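Local coordinates for histidine triad (HIT) protein (Marinobacter aquaeolei, PDB 3OHE) that probably hydrolyses or transfers nucleotidyl groups, as relatives in the histidine triad superfamily do, although its own substrate is not established, at residues A[71-76]-A[127-132]; A[30-35]-A[93-98]; A[26-31]-A[115-120]; A[16-21]-A[38-43]. One frame throughout, in Å; residues are numbered along the deposited sequence.

Contact 1: residues A[71-76]-A[127-132]; sequences ELFGGD and AKLQPL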
# COMPACT_ATOMS: atom_id res chain seq x y z
N GLU A 71 -16.77 -2.15 6.95
CA GLU A 71 -18.12 -2.26 7.51
C GLU A 71 -18.07 -2.70 8.98
O GLU A 71 -18.79 -2.18 9.83
CB GLU A 71 -18.99 -3.16 6.65
CG GLU A 71 -20.47 -3.10 7.06
CD GLU A 71 -21.24 -1.85 6.64
OE1 GLU A 71 -20.71 -0.99 5.89
OE2 GLU A 71 -22.43 -1.75 7.05
N LEU A 72 -17.23 -3.68 9.29
CA LEU A 72 -17.17 -4.26 10.62
C LEU A 72 -16.76 -3.23 11.68
O LEU A 72 -17.23 -3.28 12.83
CB LEU A 72 -16.17 -5.41 10.63
CG LEU A 72 -16.11 -6.30 11.84
CD1 LEU A 72 -17.44 -7.06 11.98
CD2 LEU A 72 -14.95 -7.31 11.70
N PHE A 73 -15.86 -2.33 11.29
CA PHE A 73 -15.33 -1.34 12.22
C PHE A 73 -15.90 0.07 11.93
O PHE A 73 -15.48 1.04 12.53
CB PHE A 73 -13.79 -1.33 12.15
CG PHE A 73 -13.15 -2.59 12.65
CD1 PHE A 73 -13.16 -2.87 14.00
CD2 PHE A 73 -12.58 -3.50 11.79
CE1 PHE A 73 -12.59 -4.04 14.48
CE2 PHE A 73 -12.03 -4.67 12.27
CZ PHE A 73 -12.03 -4.94 13.58
N GLY A 74 -16.86 0.18 11.01
CA GLY A 74 -17.48 1.46 10.66
C GLY A 74 -16.49 2.55 10.32
O GLY A 74 -16.56 3.67 10.83
N GLY A 75 -15.54 2.21 9.45
CA GLY A 75 -14.44 3.11 9.16
C GLY A 75 -14.77 4.24 8.22
O GLY A 75 -15.77 4.20 7.48
N ASP A 76 -13.93 5.27 8.23
CA ASP A 76 -14.04 6.35 7.27
C ASP A 76 -13.20 6.14 6.01
O ASP A 76 -13.61 6.55 4.92
CB ASP A 76 -13.68 7.70 7.89
CG ASP A 76 -14.66 8.15 8.96
OD1 ASP A 76 -15.87 7.80 8.86
OD2 ASP A 76 -14.24 8.83 9.93
N ALA A 127 -12.89 -12.64 17.60
CA ALA A 127 -14.23 -13.18 17.40
C ALA A 127 -14.98 -12.37 16.34
O ALA A 127 -15.65 -12.96 15.45
CB ALA A 127 -15.00 -13.24 18.74
N LYS A 128 -14.88 -11.04 16.44
CA LYS A 128 -15.56 -10.12 15.53
C LYS A 128 -15.17 -10.40 14.08
O LYS A 128 -15.98 -10.28 13.16
CB LYS A 128 -15.19 -8.66 15.90
CG LYS A 128 -16.11 -7.57 15.37
CD LYS A 128 -15.68 -6.17 15.84
CE LYS A 128 -16.72 -5.12 15.48
NZ LYS A 128 -16.26 -3.73 15.74
N LEU A 129 -13.91 -10.78 13.88
CA LEU A 129 -13.34 -11.01 12.56
C LEU A 129 -13.53 -12.42 11.99
O LEU A 129 -13.21 -12.65 10.82
CB LEU A 129 -11.83 -10.66 12.55
CG LEU A 129 -11.54 -9.16 12.39
CD1 LEU A 129 -10.12 -8.81 12.91
CD2 LEU A 129 -11.73 -8.74 10.92
N GLN A 130 -14.03 -13.37 12.76
CA GLN A 130 -14.06 -14.73 12.23
C GLN A 130 -14.95 -14.91 10.98
O GLN A 130 -14.54 -15.61 10.06
CB GLN A 130 -14.37 -15.77 13.31
CG GLN A 130 -13.29 -15.92 14.40
CD GLN A 130 -11.89 -16.16 13.84
OE1 GLN A 130 -11.67 -17.16 13.16
NE2 GLN A 130 -10.95 -15.22 14.05
N PRO A 131 -16.15 -14.28 10.92
CA PRO A 131 -16.92 -14.44 9.66
C PRO A 131 -16.15 -13.99 8.41
O PRO A 131 -16.13 -14.66 7.36
CB PRO A 131 -18.20 -13.65 9.93
CG PRO A 131 -18.33 -13.68 11.41
CD PRO A 131 -16.94 -13.63 11.97
N LEU A 132 -15.48 -12.86 8.53
CA LEU A 132 -14.75 -12.27 7.41
C LEU A 132 -13.58 -13.20 7.08
O LEU A 132 -13.30 -13.48 5.92
CB LEU A 132 -14.29 -10.86 7.78
CG LEU A 132 -13.52 -10.10 6.69
CD1 LEU A 132 -14.30 -10.11 5.38
CD2 LEU A 132 -13.18 -8.70 7.19
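The backbones of 71-76 and 127-132 come nearest at Leu72 and Lys128, whose CA atoms stand 7.8 Å apart, so side chains must span the gap between the end of helix 52-72 and helix 119-135. Leu72 and Lys128 do this by sliding past each other in opposite directions. The lysine chain is extended beyond CG, and its methylenes run over the leucine branch, with Lys128 CG 3.7 Å from Leu72 CD1. Its ammonium then lands on the backbone: Lys128 NZ donates to Leu72 O at 3.1 Å from above the carbonyl plane, 36° out of it. Two conformers of Lys128 are deposited, so this bond, which belongs to one of them, is not necessarily permanent. The acceptor lies in the last turn of the helix, which closes in a Schellman motif. Gly74, at positive phi, is the C-prime residue; its N makes a weak bond back to Glu71 O, and Gly75 N bonds to the carbonyl of the residue before Glu71. Lysine charge near this helix C-terminus would be expected to interact favourably with the helix dipole. Deeper in, Leu72 CD2 touches Leu129 CD2 at 3.6 Å, the two side chains meeting at a slant. The Phe73 ring also takes part: CE2 lies 4.3 Å from Leu129 CD2, while CD1 is 3.7 Å from Lys128 NZ, both approaches being oblique to the ring. The carbonyl O of Phe73 is taken by the hydroxyl of Tyr98, and the Phe73 side chain also packs on Pro33.

Contact 2: residues A[30-35]-A[93-98]; sequences NTWPWV and HHIVRY
Val35 O accepts two hydrogen bonds from one residue: His94 N at 2.8 Å, and His94 ND1 at 3.3 Å from 39° above the carbonyl plane. The imidazole's far nitrogen, NE2, bonds to Ser62 of helix 52-72, so both ring nitrogens have partners. Val35 N answers with a bond to His94 O, and Val96 N reaches Pro33 O at 3.0 Å. These bonds establish an antiparallel pairing in which Trp34 and Ile95 form the non-hydrogen-bonded pair. On their face of the sheet, Ile95 CG1 sits over the five-membered ring of Trp34, 3.6 Å from its centroid, a CH-pi contact. The indole NE1 donates to His93 ND1 at 2.9 Å, the acceptor lying near the indole plane; Trp109 meets both rings. An alanine at Trp34 would probably leave His93 ND1 without this donor and open a gap above Ile95, with the imidazole freer to turn. Farther along, Trp32 CB packs on Ile95 CG2 at 3.8 Å. Pro33 and Tyr98 reach toward each other tip to tip. His93 on strand 92-97 and His91 just ahead of it are spaced as in the HIT-family histidine triad motif, and the pairing with strand 34-39 belongs to that fold's antiparallel sheet.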
# COMPACT_ATOMS: atom_id res chain seq x y z
N ASN A 30 -3.77 -1.24 19.82
CA ASN A 30 -5.21 -1.10 19.81
C ASN A 30 -5.66 0.31 19.45
O ASN A 30 -6.86 0.61 19.44
CB ASN A 30 -5.86 -1.61 21.09
CG ASN A 30 -5.63 -0.70 22.27
OD1 ASN A 30 -5.20 0.43 22.11
ND2 ASN A 30 -5.95 -1.19 23.47
N THR A 31 -4.71 1.18 19.11
CA THR A 31 -5.00 2.57 18.73
C THR A 31 -5.82 2.64 17.42
O THR A 31 -6.64 3.54 17.26
CB THR A 31 -3.70 3.39 18.63
OG1 THR A 31 -2.99 3.26 19.87
CG2 THR A 31 -3.96 4.90 18.36
N TRP A 32 -5.59 1.70 16.50
CA TRP A 32 -6.32 1.58 15.23
C TRP A 32 -6.60 0.12 14.97
O TRP A 32 -5.76 -0.70 15.31
CB TRP A 32 -5.53 2.12 14.00
CG TRP A 32 -5.06 3.50 14.10
CD1 TRP A 32 -5.72 4.65 13.72
CD2 TRP A 32 -3.84 3.93 14.68
NE1 TRP A 32 -4.96 5.73 13.99
CE2 TRP A 32 -3.81 5.35 14.58
CE3 TRP A 32 -2.72 3.26 15.19
CZ2 TRP A 32 -2.75 6.09 15.04
CZ3 TRP A 32 -1.69 3.98 15.64
CH2 TRP A 32 -1.70 5.41 15.55
N PRO A 33 -7.72 -0.23 14.28
CA PRO A 33 -7.92 -1.60 13.79
C PRO A 33 -6.94 -1.87 12.67
O PRO A 33 -7.00 -1.20 11.62
CB PRO A 33 -9.39 -1.59 13.32
CG PRO A 33 -10.02 -0.35 13.96
CD PRO A 33 -8.90 0.63 14.00
N TRP A 34 -6.03 -2.80 12.88
CA TRP A 34 -4.85 -2.94 12.01
C TRP A 34 -4.54 -4.43 11.87
O TRP A 34 -4.17 -5.09 12.83
CB TRP A 34 -3.71 -2.14 12.64
CG TRP A 34 -2.40 -2.09 11.93
CD1 TRP A 34 -1.96 -2.82 10.89
CD2 TRP A 34 -1.34 -1.22 12.30
NE1 TRP A 34 -0.66 -2.44 10.57
CE2 TRP A 34 -0.25 -1.47 11.46
CE3 TRP A 34 -1.19 -0.29 13.33
CZ2 TRP A 34 0.95 -0.77 11.59
CZ3 TRP A 34 -0.00 0.40 13.45
CH2 TRP A 34 1.04 0.16 12.59
N VAL A 35 -4.75 -4.94 10.65
CA VAL A 35 -4.58 -6.36 10.33
C VAL A 35 -3.54 -6.49 9.22
O VAL A 35 -3.55 -5.70 8.24
CB VAL A 35 -5.92 -6.98 9.92
CG1 VAL A 35 -5.75 -8.42 9.42
CG2 VAL A 35 -6.92 -6.94 11.10
N HIS A 93 -0.24 -4.34 5.20
CA HIS A 93 -0.98 -3.62 6.26
C HIS A 93 -2.35 -3.20 5.78
O HIS A 93 -2.48 -2.68 4.68
CB HIS A 93 -0.23 -2.34 6.65
CG HIS A 93 1.14 -2.57 7.19
ND1 HIS A 93 1.35 -2.97 8.48
CD2 HIS A 93 2.34 -2.38 6.62
CE1 HIS A 93 2.65 -3.05 8.68
NE2 HIS A 93 3.28 -2.70 7.57
N HIS A 94 -3.36 -3.39 6.64
CA HIS A 94 -4.73 -2.94 6.40
C HIS A 94 -5.20 -2.21 7.67
O HIS A 94 -5.37 -2.85 8.71
CB HIS A 94 -5.67 -4.12 6.12
CG HIS A 94 -5.25 -4.97 4.97
ND1 HIS A 94 -4.20 -5.85 5.04
CD2 HIS A 94 -5.71 -5.03 3.71
CE1 HIS A 94 -4.05 -6.42 3.85
NE2 HIS A 94 -4.96 -5.95 3.03
N ILE A 95 -5.32 -0.89 7.56
CA ILE A 95 -5.57 -0.05 8.75
C ILE A 95 -6.86 0.74 8.52
O ILE A 95 -6.98 1.46 7.52
CB ILE A 95 -4.41 0.89 9.03
CG1 ILE A 95 -3.06 0.13 9.04
CG2 ILE A 95 -4.64 1.61 10.37
CD1 ILE A 95 -1.84 1.00 9.07
N VAL A 96 -7.83 0.56 9.40
CA VAL A 96 -9.05 1.37 9.37
C VAL A 96 -8.78 2.73 9.99
O VAL A 96 -8.26 2.81 11.10
CB VAL A 96 -10.22 0.66 10.10
CG1 VAL A 96 -11.46 1.56 10.09
CG2 VAL A 96 -10.51 -0.68 9.50
N ARG A 97 -9.13 3.78 9.25
CA ARG A 97 -8.94 5.15 9.72
C ARG A 97 -10.27 5.85 9.96
O ARG A 97 -11.28 5.53 9.30
CB ARG A 97 -8.13 5.97 8.69
CG ARG A 97 -6.81 5.37 8.32
CD ARG A 97 -5.86 5.20 9.50
NE ARG A 97 -5.64 6.46 10.20
CZ ARG A 97 -4.72 7.36 9.86
NH1 ARG A 97 -3.93 7.17 8.85
NH2 ARG A 97 -4.62 8.48 10.56
N TYR A 98 -10.24 6.81 10.87
CA TYR A 98 -11.39 7.62 11.21
C TYR A 98 -10.95 9.08 11.22
O TYR A 98 -9.87 9.38 11.69
CB TYR A 98 -11.95 7.27 12.59
CG TYR A 98 -12.26 5.81 12.80
CD1 TYR A 98 -13.51 5.31 12.50
CD2 TYR A 98 -11.33 4.95 13.33
CE1 TYR A 98 -13.79 3.96 12.70
CE2 TYR A 98 -11.59 3.65 13.54
CZ TYR A 98 -12.84 3.14 13.25
OH TYR A 98 -13.08 1.80 13.48

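Contact 3: residues A[26-31]-A[115-120]; sequences LMNDNT and VPYTEE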
# COMPACT_ATOMS: atom_id res chain seq x y z
N LEU A 26 -3.10 -9.68 13.80
CA LEU A 26 -3.54 -8.44 14.41
C LEU A 26 -2.31 -7.66 14.88
O LEU A 26 -1.57 -8.15 15.73
CB LEU A 26 -4.40 -8.73 15.63
CG LEU A 26 -5.00 -7.54 16.40
CD1 LEU A 26 -6.03 -6.81 15.52
CD2 LEU A 26 -5.60 -8.06 17.73
N MSE A 27 -2.09 -6.47 14.36
CA MSE A 27 -1.01 -5.61 14.89
C MSE A 27 -1.36 -5.28 16.32
O MSE A 27 -2.47 -4.83 16.57
CB MSE A 27 -0.83 -4.35 14.04
CG MSE A 27 0.34 -3.50 14.49
SE MSE A 27 2.07 -4.35 14.23
CE MSE A 27 2.48 -3.50 12.55
N ASN A 28 -0.42 -5.52 17.25
CA ASN A 28 -0.71 -5.38 18.67
C ASN A 28 -0.63 -3.94 19.18
O ASN A 28 0.13 -3.62 20.09
CB ASN A 28 0.21 -6.30 19.50
CG ASN A 28 -0.29 -6.47 20.91
OD1 ASN A 28 -1.48 -6.28 21.20
ND2 ASN A 28 0.62 -6.80 21.80
N ASP A 29 -1.41 -3.09 18.52
CA ASP A 29 -1.60 -1.68 18.85
C ASP A 29 -3.07 -1.42 18.70
O ASP A 29 -3.59 -1.40 17.58
CB ASP A 29 -0.75 -0.77 17.94
CG ASP A 29 -0.85 0.70 18.33
OD1 ASP A 29 -1.59 1.01 19.32
OD2 ASP A 29 -0.24 1.53 17.63
N ASN A 30 -3.77 -1.24 19.82
CA ASN A 30 -5.21 -1.10 19.81
C ASN A 30 -5.66 0.31 19.45
O ASN A 30 -6.86 0.61 19.44
CB ASN A 30 -5.86 -1.61 21.09
CG ASN A 30 -5.63 -0.70 22.27
OD1 ASN A 30 -5.20 0.43 22.11
ND2 ASN A 30 -5.95 -1.19 23.47
N THR A 31 -4.71 1.18 19.11
CA THR A 31 -5.00 2.57 18.73
C THR A 31 -5.82 2.64 17.42
O THR A 31 -6.64 3.54 17.26
CB THR A 31 -3.70 3.39 18.63
OG1 THR A 31 -2.99 3.26 19.87
CG2 THR A 31 -3.96 4.90 18.36
N VAL A 115 -0.22 0.67 21.96
CA VAL A 115 -0.91 0.25 23.17
C VAL A 115 -1.33 -1.22 22.95
O VAL A 115 -2.19 -1.49 22.11
CB VAL A 115 -2.12 1.15 23.45
CG1 VAL A 115 -2.92 0.66 24.66
CG2 VAL A 115 -1.67 2.61 23.60
N PRO A 116 -0.75 -2.15 23.72
CA PRO A 116 -1.09 -3.56 23.48
C PRO A 116 -2.56 -3.86 23.82
O PRO A 116 -3.15 -3.24 24.71
CB PRO A 116 -0.17 -4.32 24.44
CG PRO A 116 0.21 -3.30 25.49
CD PRO A 116 0.22 -1.97 24.81
N TYR A 117 -3.13 -4.79 23.10
CA TYR A 117 -4.45 -5.29 23.40
C TYR A 117 -4.45 -5.99 24.74
O TYR A 117 -3.57 -6.80 25.04
CB TYR A 117 -4.91 -6.30 22.31
CG TYR A 117 -5.38 -5.65 21.03
CD1 TYR A 117 -4.49 -5.17 20.08
CD2 TYR A 117 -6.74 -5.52 20.77
CE1 TYR A 117 -4.96 -4.58 18.92
CE2 TYR A 117 -7.22 -4.91 19.63
CZ TYR A 117 -6.32 -4.42 18.70
OH TYR A 117 -6.82 -3.83 17.57
N THR A 118 -5.49 -5.73 25.53
CA THR A 118 -5.74 -6.60 26.68
C THR A 118 -6.25 -7.96 26.18
O THR A 118 -6.61 -8.10 25.03
CB THR A 118 -6.81 -5.99 27.60
OG1 THR A 118 -8.07 -6.05 26.92
CG2 THR A 118 -6.49 -4.56 28.02
N GLU A 119 -6.28 -8.93 27.08
CA GLU A 119 -6.76 -10.26 26.76
C GLU A 119 -8.18 -10.22 26.21
O GLU A 119 -8.49 -10.87 25.21
CB GLU A 119 -6.76 -11.12 28.03
CG GLU A 119 -7.13 -12.56 27.77
CD GLU A 119 -7.22 -13.36 29.06
OE1 GLU A 119 -6.46 -13.02 30.01
OE2 GLU A 119 -8.02 -14.31 29.13
N GLU A 120 -9.05 -9.47 26.87
CA GLU A 120 -10.43 -9.40 26.44
C GLU A 120 -10.61 -8.62 25.14
O GLU A 120 -11.46 -8.98 24.32
CB GLU A 120 -11.33 -8.84 27.57
CG GLU A 120 -12.80 -8.67 27.19
CD GLU A 120 -13.50 -9.97 26.83
OE1 GLU A 120 -13.30 -10.98 27.52
OE2 GLU A 120 -14.23 -10.00 25.81
O HOH W 1 -4.92 -3.36 15.74
O HOH W 2 -1.21 -7.89 23.98
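Leu26 and Tyr117 reach toward each other tip to tip, and Leu26 CD2 ends over the ring face, 3.7 Å from the centroid and 9° off the ring normal, in a CH-pi contact. At Met27, deposited as selenomethionine, the carbonyl O approaches the ring edge, and a water donates to Met27 O and is hydrogen-bonded to Tyr117 OH at 2.7 Å. Asn28, centre of an inverse gamma turn, uses both ends of its amide. OD1 accepts from Tyr117 N at 2.9 Å and lies in plane at the edge of the ring, the amide and ring being nearly coplanar; ND2 donates to a second water, which in turn bonds Tyr117 O. The loop after strand 22-27 is thus fastened to the segment leading into helix 119-135, where Thr118 takes the N-cap position. Asp29 starts an Asx turn: its OD1 accepts from Thr31 N and also from Thr31 OG1 at 2.7 Å. A third donor, Val115 N, comes to the same OD1 at 3.0 Å from well above the carboxylate plane, giving this oxygen three bonds. Asn30 N donates to Val115 O at 2.8 Å, and Asn30 CB covers the other face of Tyr117 at 3.6 Å from the centroid, opposite Leu26. Its ND2 bonds to Gln121 of the helix. Thr31 OG1 also lies 4.0 Å from Val115 CG2, across which the threonine runs at about a right angle.

Contact 4: residues A[16-21]-A[38-43]; sequences LGESRL and VPRVSG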
# COMPACT_ATOMS: atom_id res chain seq x y z
N LEU A 16 -4.73 -14.03 14.24
CA LEU A 16 -6.18 -14.06 14.12
C LEU A 16 -6.69 -15.32 13.42
O LEU A 16 -7.79 -15.82 13.74
CB LEU A 16 -6.66 -12.85 13.33
CG LEU A 16 -6.46 -11.51 14.00
CD1 LEU A 16 -6.56 -10.36 12.97
CD2 LEU A 16 -7.48 -11.32 15.14
N GLY A 17 -5.94 -15.83 12.45
CA GLY A 17 -6.38 -16.97 11.66
C GLY A 17 -5.55 -17.10 10.41
O GLY A 17 -4.43 -16.53 10.32
N GLU A 18 -6.08 -17.87 9.46
CA GLU A 18 -5.38 -18.19 8.22
C GLU A 18 -6.34 -18.03 7.05
O GLU A 18 -7.43 -18.63 7.05
CB GLU A 18 -4.93 -19.66 8.23
CG GLU A 18 -4.00 -20.00 9.37
CD GLU A 18 -3.67 -21.48 9.50
OE1 GLU A 18 -4.41 -22.33 8.96
OE2 GLU A 18 -2.67 -21.75 10.20
N SER A 19 -5.91 -17.30 6.04
CA SER A 19 -6.60 -17.34 4.76
C SER A 19 -5.98 -18.47 3.92
O SER A 19 -5.03 -19.14 4.35
CB SER A 19 -6.45 -16.02 4.05
OG SER A 19 -5.10 -15.75 3.76
N ARG A 20 -6.46 -18.63 2.69
CA ARG A 20 -5.91 -19.65 1.81
C ARG A 20 -4.41 -19.43 1.61
O ARG A 20 -3.62 -20.39 1.70
CB ARG A 20 -6.65 -19.68 0.48
CG ARG A 20 -6.39 -20.95 -0.33
CD ARG A 20 -7.24 -21.06 -1.58
NE ARG A 20 -8.65 -21.09 -1.20
CZ ARG A 20 -9.65 -21.14 -2.07
NH1 ARG A 20 -9.40 -21.14 -3.37
NH2 ARG A 20 -10.91 -21.14 -1.63
N LEU A 21 -4.00 -18.18 1.40
CA LEU A 21 -2.59 -17.88 1.13
C LEU A 21 -1.79 -17.35 2.33
O LEU A 21 -0.56 -17.49 2.32
CB LEU A 21 -2.54 -16.86 -0.03
CG LEU A 21 -1.16 -16.36 -0.49
CD1 LEU A 21 -0.35 -17.52 -1.06
CD2 LEU A 21 -1.34 -15.24 -1.51
N VAL A 38 0.19 -11.92 5.70
CA VAL A 38 1.55 -12.39 5.41
C VAL A 38 1.43 -13.63 4.52
O VAL A 38 1.11 -14.72 4.99
CB VAL A 38 2.34 -12.74 6.65
CG1 VAL A 38 3.82 -12.98 6.27
CG2 VAL A 38 2.23 -11.63 7.73
N PRO A 39 1.72 -13.49 3.20
CA PRO A 39 1.66 -14.66 2.33
C PRO A 39 2.68 -15.72 2.79
O PRO A 39 3.83 -15.39 3.05
CB PRO A 39 2.03 -14.11 0.95
CG PRO A 39 1.78 -12.69 1.04
CD PRO A 39 1.99 -12.26 2.45
N ARG A 40 2.22 -16.96 2.88
CA ARG A 40 3.06 -18.06 3.38
C ARG A 40 3.93 -18.61 2.24
O ARG A 40 3.79 -19.76 1.83
CB ARG A 40 2.22 -19.16 3.99
CG ARG A 40 1.52 -18.76 5.29
CD ARG A 40 0.87 -19.98 5.94
NE ARG A 40 -0.21 -20.44 5.09
CZ ARG A 40 -1.44 -19.91 5.14
NH1 ARG A 40 -1.78 -19.11 6.14
NH2 ARG A 40 -2.36 -20.23 4.27
N VAL A 41 4.80 -17.77 1.74
CA VAL A 41 5.69 -18.09 0.61
C VAL A 41 7.08 -17.62 1.05
O VAL A 41 7.25 -16.45 1.39
CB VAL A 41 5.26 -17.39 -0.68
CG1 VAL A 41 6.23 -17.74 -1.82
CG2 VAL A 41 3.82 -17.75 -1.06
N SER A 42 8.07 -18.49 1.08
CA SER A 42 9.39 -18.11 1.57
C SER A 42 10.09 -17.12 0.64
O SER A 42 9.92 -17.16 -0.57
CB SER A 42 10.25 -19.36 1.79
OG SER A 42 10.58 -19.97 0.55
N GLY A 43 10.90 -16.29 1.24
CA GLY A 43 11.87 -15.45 0.52
C GLY A 43 11.29 -14.32 -0.31
O GLY A 43 11.96 -13.85 -1.22
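Arg40 lays one face of its guanidinium over the backbone of Leu21, whose C atom lies 3.5 Å above the plane and offset toward its rim. At the edge of the same group, NH2 donates to Ser19 O at 2.9 Å, with an N-H...O angle of 176° and the oxygen in the guanidinium plane. The chain bends at chi3 (-67°), which places NE away from the extended path of the preceding methylenes. The other terminal nitrogen, NH1, forms a salt bridge with Asp23 and lies 3.8 Å from Glu18 CB; the carboxylate of Glu18 is itself engaged by Lys15. One arginine therefore holds a carbonyl and a carboxylate while its flat face rests on a peptide. An alanine in its place would probably leave Ser19 O and Asp23 without these charged donors and uncover the backbone at Leu21. The main chains are joined as well: Arg40 N donates to Leu21 O at 2.9 Å, and Pro39 CA makes a CA-H...O contact with the same oxygen at 3.6 Å. Arg40 is also the centre of an inverse gamma turn, closed by a weak bond from Val41 N to Pro39 O. Leu21 CG comes 4.2 Å from Pro39 CB, and Leu21 CD1 is equally far, 4.2 Å, from Val41 CG2. The segments 16-21 and 38-43 lie at the ends of strands 13-18 and 34-39, with strand 22-27 between those strands in the sheet; helix 52-72 flanks the loop at 19-21, where Glu61 bonds to Ser19 OG and Leu21 N, and Arg57 packs against Leu21.

Overall arrangement
Contact 2 is the buried one: it pairs neighbouring strands 34-39 and 92-97 through backbone bonds, aromatic packing and ring nitrogens. The other three are only partly buried and lie farther from the chain's centre. Contacts 1 and 3 both use helix 119-135, one along its body and one at its N-terminal approach; contact 1 relies on leucine packing and a single lysine bond, contact 3 on polar loop bonds around a sandwiched tyrosine. Contact 4, on the other side of the chain's centre from contact 2, depends mainly on an arginine. Leu16 packs on Val35, Leu26 and Leu129, so the segment 16-21 touches the other three contacts.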